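Probable enoyl-CoA hydratase/isomerase (Mycobacterium abscessus, PDB 3SWX) probably catalyses the hydration or isomerisation of enoyl-CoA thioesters, as a member of the crotonase-like enoyl-CoA hydratase/isomerase family. Local coordinates at residues I22-P27 with K35-E40; L106-G111 with D195-I200. One frame throughout, in Å; residues are numbered along the deposited sequence.

Contacts 1 and 2 lie on the same six-stranded mixed sheet, with centres about 17 Å apart and nearest atoms about 7 Å apart, so they do not touch. Contact 1 comes first along the chain and closes before contact 2 opens. It joins the end of strand 19-24 and the loop after it to the start of helix 35-50. Contact 2 sets strand 105-109 against helix 193-205, bringing together parts of the chain more than 80 residues apart. Strand 56-61 stands between strands 19-24 and 105-109 and pairs with both. The two contacts thus show the crotonase core gaining helical cover once from a sequence neighbour and once from a distant segment.

Contact 1. Residues I22-P27 with K35-E40; sequences IGLNRP and KTMLEE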
loop_
_atom_site.group_PDB
_atom_site.type_symbol
_atom_site.label_atom_id
_atom_site.label_comp_id
_atom_site.label_asym_id
_atom_site.label_seq_id
_atom_site.Cartn_x
_atom_site.Cartn_y
_atom_site.Cartn_z
ATOM N N ILE B 22 7.179 14.228 -24.140
ATOM C CA ILE B 22 8.597 13.948 -24.278
ATOM C C ILE B 22 8.756 12.520 -24.699
ATOM O O ILE B 22 8.243 11.606 -24.022
ATOM C CB ILE B 22 9.346 14.099 -22.938
ATOM C CG1 ILE B 22 9.154 15.510 -22.360
ATOM C CG2 ILE B 22 10.845 13.733 -23.103
ATOM C CD1 ILE B 22 9.509 15.600 -20.844
ATOM N N GLY B 23 9.466 12.320 -25.810
ATOM C CA GLY B 23 9.720 10.984 -26.329
ATOM C C GLY B 23 11.193 10.624 -26.216
ATOM O O GLY B 23 12.050 11.353 -26.722
ATOM N N LEU B 24 11.497 9.536 -25.511
ATOM C CA LEU B 24 12.845 8.995 -25.548
ATOM C C LEU B 24 13.114 8.659 -27.004
ATOM O O LEU B 24 12.309 7.990 -27.664
ATOM C CB LEU B 24 13.000 7.757 -24.660
ATOM C CG LEU B 24 12.592 7.865 -23.175
ATOM C CD1 LEU B 24 12.822 6.517 -22.483
ATOM C CD2 LEU B 24 13.332 9.019 -22.445
ATOM N N ASN B 25 14.231 9.128 -27.530
ATOM C CA ASN B 25 14.435 9.022 -28.973
ATOM C C ASN B 25 15.818 8.495 -29.364
ATOM O O ASN B 25 16.541 9.149 -30.105
ATOM C CB ASN B 25 14.121 10.382 -29.647
ATOM C CG ASN B 25 14.014 10.265 -31.162
ATOM O OD1 ASN B 25 13.709 9.193 -31.680
ATOM N ND2 ASN B 25 14.286 11.348 -31.871
ATOM N N ARG B 26 16.173 7.301 -28.882
ATOM C CA ARG B 26 17.359 6.569 -29.378
ATOM C C ARG B 26 16.912 5.184 -29.834
ATOM O O ARG B 26 17.410 4.154 -29.351
ATOM C CB ARG B 26 18.449 6.461 -28.308
ATOM C CG ARG B 26 18.876 7.811 -27.721
ATOM C CD ARG B 26 19.999 7.661 -26.706
ATOM N NE ARG B 26 21.216 7.151 -27.339
ATOM C CZ ARG B 26 21.936 6.101 -26.932
ATOM N NH1 ARG B 26 21.603 5.394 -25.853
ATOM N NH2 ARG B 26 23.020 5.754 -27.623
ATOM N N PRO B 27 15.958 5.153 -30.774
ATOM C CA PRO B 27 15.271 3.908 -31.106
ATOM C C PRO B 27 16.202 2.801 -31.627
ATOM O O PRO B 27 15.995 1.654 -31.287
ATOM C CB PRO B 27 14.253 4.345 -32.173
ATOM C CG PRO B 27 14.827 5.614 -32.745
ATOM C CD PRO B 27 15.444 6.283 -31.565
ATOM N N LYS B 35 24.824 8.657 -21.262
ATOM C CA LYS B 35 25.071 9.898 -20.532
ATOM C C LYS B 35 24.229 11.058 -21.105
ATOM O O LYS B 35 23.586 11.800 -20.347
ATOM C CB LYS B 35 26.563 10.263 -20.543
ATOM N N THR B 36 24.206 11.195 -22.428
ATOM C CA THR B 36 23.477 12.306 -23.053
ATOM C C THR B 36 21.972 12.250 -22.725
ATOM O O THR B 36 21.420 13.239 -22.251
ATOM C CB THR B 36 23.726 12.375 -24.587
ATOM O OG1 THR B 36 25.130 12.447 -24.817
ATOM C CG2 THR B 36 23.034 13.609 -25.239
ATOM N N MET B 37 21.316 11.108 -22.923
ATOM C CA MET B 37 19.861 11.038 -22.677
ATOM C C MET B 37 19.508 11.178 -21.194
ATOM O O MET B 37 18.498 11.792 -20.854
ATOM C CB MET B 37 19.219 9.777 -23.266
ATOM C CG MET B 37 17.700 9.936 -23.445
ATOM S SD MET B 37 16.927 8.699 -24.486
ATOM C CE MET B 37 17.372 7.172 -23.640
ATOM N N LEU B 38 20.343 10.629 -20.318
ATOM C CA LEU B 38 20.215 10.900 -18.889
ATOM C C LEU B 38 20.183 12.399 -18.600
ATOM O O LEU B 38 19.267 12.891 -17.917
ATOM C CB LEU B 38 21.353 10.231 -18.096
ATOM C CG LEU B 38 21.179 8.721 -17.990
ATOM C CD1 LEU B 38 22.460 8.059 -17.489
ATOM C CD2 LEU B 38 19.999 8.411 -17.069
ATOM N N GLU B 39 21.160 13.122 -19.156
ATOM C CA GLU B 39 21.312 14.558 -18.892
ATOM C C GLU B 39 20.230 15.391 -19.578
ATOM O O GLU B 39 19.702 16.334 -18.989
ATOM C CB GLU B 39 22.733 15.038 -19.272
ATOM C CG GLU B 39 23.818 14.307 -18.449
ATOM C CD GLU B 39 25.203 14.926 -18.535
ATOM O OE1 GLU B 39 25.531 15.553 -19.562
ATOM O OE2 GLU B 39 25.974 14.765 -17.562
ATOM N N GLU B 40 19.868 15.029 -20.803
ATOM C CA GLU B 40 18.817 15.741 -21.513
ATOM C C GLU B 40 17.451 15.579 -20.831
ATOM O O GLU B 40 16.725 16.572 -20.645
ATOM C CB GLU B 40 18.765 15.315 -22.984
ATOM C CG GLU B 40 19.970 15.846 -23.781
ATOM C CD GLU B 40 19.792 15.761 -25.279
ATOM O OE1 GLU B 40 19.056 14.871 -25.772
ATOM O OE2 GLU B 40 20.411 16.591 -25.967
#
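Met37 reaches from the first turn of helix 35-50 and lays its thioether against Leu24 and Arg26, where strand 19-24 runs out into a loop. Strand, loop and helix open a beta-alpha-beta unit of the crotonase fold, whose second strand is 56-61. With CG anti to the backbone N (chi1 -160°) and chi2 also extended, the methionine chain carries SD across to the strand end, 4.0 Å from Leu24 CB, while Leu24 CD2 lies at a similar distance; the bend at chi3 then turns only the terminal CE. The two side chains cross at about a right angle. A long, flexible, unbranched residue suits this place because the backbones are well separated, Leu24 CA and Met37 CA being 7.9 Å apart. Leucine suits the buried strand end: it also packs on Leu11 of the neighbouring strand and on Leu41 one turn further along the helix.

Arg26 meets the same sulfur with the aliphatic part of its chain, crossing the methionine obliquely. Its polar end turns to the loop that leads into the helix, where NH1 bonds to the carbonyl oxygen of Ala32 and NE makes a long, weak ion pair with Asp34, so an arginine can give methylenes to Met37 while its head finds polar partners. No hydrogen bond joins the two segments. Arg26 CG stands 3.9 Å from Met37 SD, and Arg26 CD follows on to 4.1 Å from Met37 CE.

Contact 2. Residues L106-G111 with D195-I200; sequences LVAVHG and DTAIAI
Leu106 and Ala108, two residues apart on strand 105-109, both direct their side chains at helix 193-205, and apolar contacts carry most of the meeting. The methyls of Ala108 and Ala197 face each other, CB to CB at 4.0 Å. Small residues on both sides let the backbones come close here, Ala108 CA lying 6.2 Å from Ala197 CA. A turn further along the helix, Ile200 presents its CG2 branch, anti to the backbone N, to Leu106, whose CD2 lies 3.8 Å from Ile200 CG2. The longer leucine spans the wider gap at this end, and the branched isoleucine also packs on Ile128 of the next strand and on Thr169 of a second subunit.

One contact is of a different kind: Leu106 CD2 rests 3.6 Å from Ala197 O, a van der Waals touch against the helix backbone. No hydrogen bond crosses between the segments; the strand spends its backbone bonds on neighbours such as Leu59 and Ile128.

Strand and helix segments run nearly antiparallel, at 164°, with axes 8.2 Å apart. Such a helix laid along a sheet face through small and branched apolar residues is typical of alpha/beta packing, here in the crotonase core.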
loop_
_atom_site.group_PDB
_atom_site.type_symbol
_atom_site.label_atom_id
_atom_site.label_comp_id
_atom_site.label_asym_id
_atom_site.label_seq_id
_atom_site.Cartn_x
_atom_site.Cartn_y
_atom_site.Cartn_z
ATOM N N LEU B 106 3.092 11.709 -16.416
ATOM C CA LEU B 106 2.481 10.461 -16.804
ATOM C C LEU B 106 3.496 9.705 -17.643
ATOM O O LEU B 106 4.249 10.309 -18.406
ATOM C CB LEU B 106 1.193 10.706 -17.606
ATOM C CG LEU B 106 0.083 11.498 -16.899
ATOM C CD1 LEU B 106 0.310 13.021 -17.037
ATOM C CD2 LEU B 106 -1.277 11.107 -17.438
ATOM N N VAL B 107 3.528 8.388 -17.499
ATOM C CA VAL B 107 4.430 7.566 -18.309
ATOM C C VAL B 107 3.643 6.525 -19.095
ATOM O O VAL B 107 2.826 5.802 -18.536
ATOM C CB VAL B 107 5.539 6.908 -17.452
ATOM C CG1 VAL B 107 6.241 5.795 -18.224
ATOM C CG2 VAL B 107 6.557 7.970 -17.001
ATOM N N ALA B 108 3.883 6.491 -20.404
ATOM C CA ALA B 108 3.221 5.565 -21.316
ATOM C C ALA B 108 4.254 4.547 -21.784
ATOM O O ALA B 108 5.261 4.930 -22.367
ATOM C CB ALA B 108 2.642 6.321 -22.530
ATOM N N VAL B 109 3.986 3.259 -21.542
ATOM C CA VAL B 109 4.942 2.198 -21.827
ATOM C C VAL B 109 4.390 1.160 -22.813
ATOM O O VAL B 109 3.190 0.935 -22.908
ATOM C CB VAL B 109 5.472 1.469 -20.521
ATOM C CG1 VAL B 109 6.083 2.478 -19.512
ATOM C CG2 VAL B 109 4.390 0.597 -19.848
ATOM N N HIS B 110 5.310 0.532 -23.535
ATOM C CA HIS B 110 5.013 -0.548 -24.468
ATOM C C HIS B 110 6.288 -1.366 -24.650
ATOM O O HIS B 110 7.377 -0.869 -24.412
ATOM C CB HIS B 110 4.587 0.028 -25.814
ATOM C CG HIS B 110 5.717 0.614 -26.607
ATOM N ND1 HIS B 110 6.393 1.752 -26.216
ATOM C CD2 HIS B 110 6.296 0.211 -27.766
ATOM C CE1 HIS B 110 7.335 2.025 -27.101
ATOM N NE2 HIS B 110 7.293 1.110 -28.054
ATOM N N GLY B 111 6.144 -2.615 -25.085
ATOM C CA GLY B 111 7.293 -3.518 -25.256
ATOM C C GLY B 111 8.014 -3.766 -23.940
ATOM O O GLY B 111 7.411 -3.686 -22.868
ATOM N N ASP B 195 -1.404 8.172 -26.796
ATOM C CA ASP B 195 -2.665 8.939 -26.905
ATOM C C ASP B 195 -3.570 8.826 -25.670
ATOM O O ASP B 195 -4.236 9.793 -25.332
ATOM C CB ASP B 195 -3.462 8.547 -28.149
ATOM C CG ASP B 195 -2.753 8.933 -29.445
ATOM O OD1 ASP B 195 -1.948 9.893 -29.451
ATOM O OD2 ASP B 195 -3.000 8.257 -30.445
ATOM N N THR B 196 -3.596 7.670 -25.003
ATOM C CA THR B 196 -4.403 7.533 -23.798
ATOM C C THR B 196 -3.798 8.397 -22.704
ATOM O O THR B 196 -4.534 9.116 -22.012
ATOM C CB THR B 196 -4.566 6.057 -23.352
ATOM O OG1 THR B 196 -5.200 5.323 -24.404
ATOM C CG2 THR B 196 -5.421 5.930 -22.075
ATOM N N ALA B 197 -2.471 8.382 -22.588
ATOM C CA ALA B 197 -1.796 9.195 -21.576
ATOM C C ALA B 197 -1.995 10.710 -21.808
ATOM O O ALA B 197 -2.210 11.449 -20.855
ATOM C CB ALA B 197 -0.296 8.844 -21.503
ATOM N N ILE B 198 -1.959 11.160 -23.063
ATOM C CA ILE B 198 -2.184 12.588 -23.383
ATOM C C ILE B 198 -3.640 12.969 -23.093
ATOM O O ILE B 198 -3.908 14.046 -22.571
ATOM C CB ILE B 198 -1.823 12.919 -24.847
ATOM C CG1 ILE B 198 -0.319 12.801 -25.088
ATOM C CG2 ILE B 198 -2.304 14.345 -25.274
ATOM C CD1 ILE B 198 0.045 12.639 -26.577
ATOM N N ALA B 199 -4.598 12.096 -23.408
ATOM C CA ALA B 199 -5.991 12.439 -23.104
ATOM C C ALA B 199 -6.133 12.687 -21.585
ATOM O O ALA B 199 -6.777 13.663 -21.157
ATOM C CB ALA B 199 -6.977 11.353 -23.605
ATOM N N ILE B 200 -5.509 11.827 -20.773
ATOM C CA ILE B 200 -5.596 11.971 -19.320
ATOM C C ILE B 200 -4.882 13.233 -18.843
ATOM O O ILE B 200 -5.354 13.921 -17.939
ATOM C CB ILE B 200 -5.048 10.726 -18.561
ATOM C CG1 ILE B 200 -5.886 9.480 -18.888
ATOM C CG2 ILE B 200 -5.094 10.988 -17.044
ATOM C CD1 ILE B 200 -5.178 8.144 -18.612
#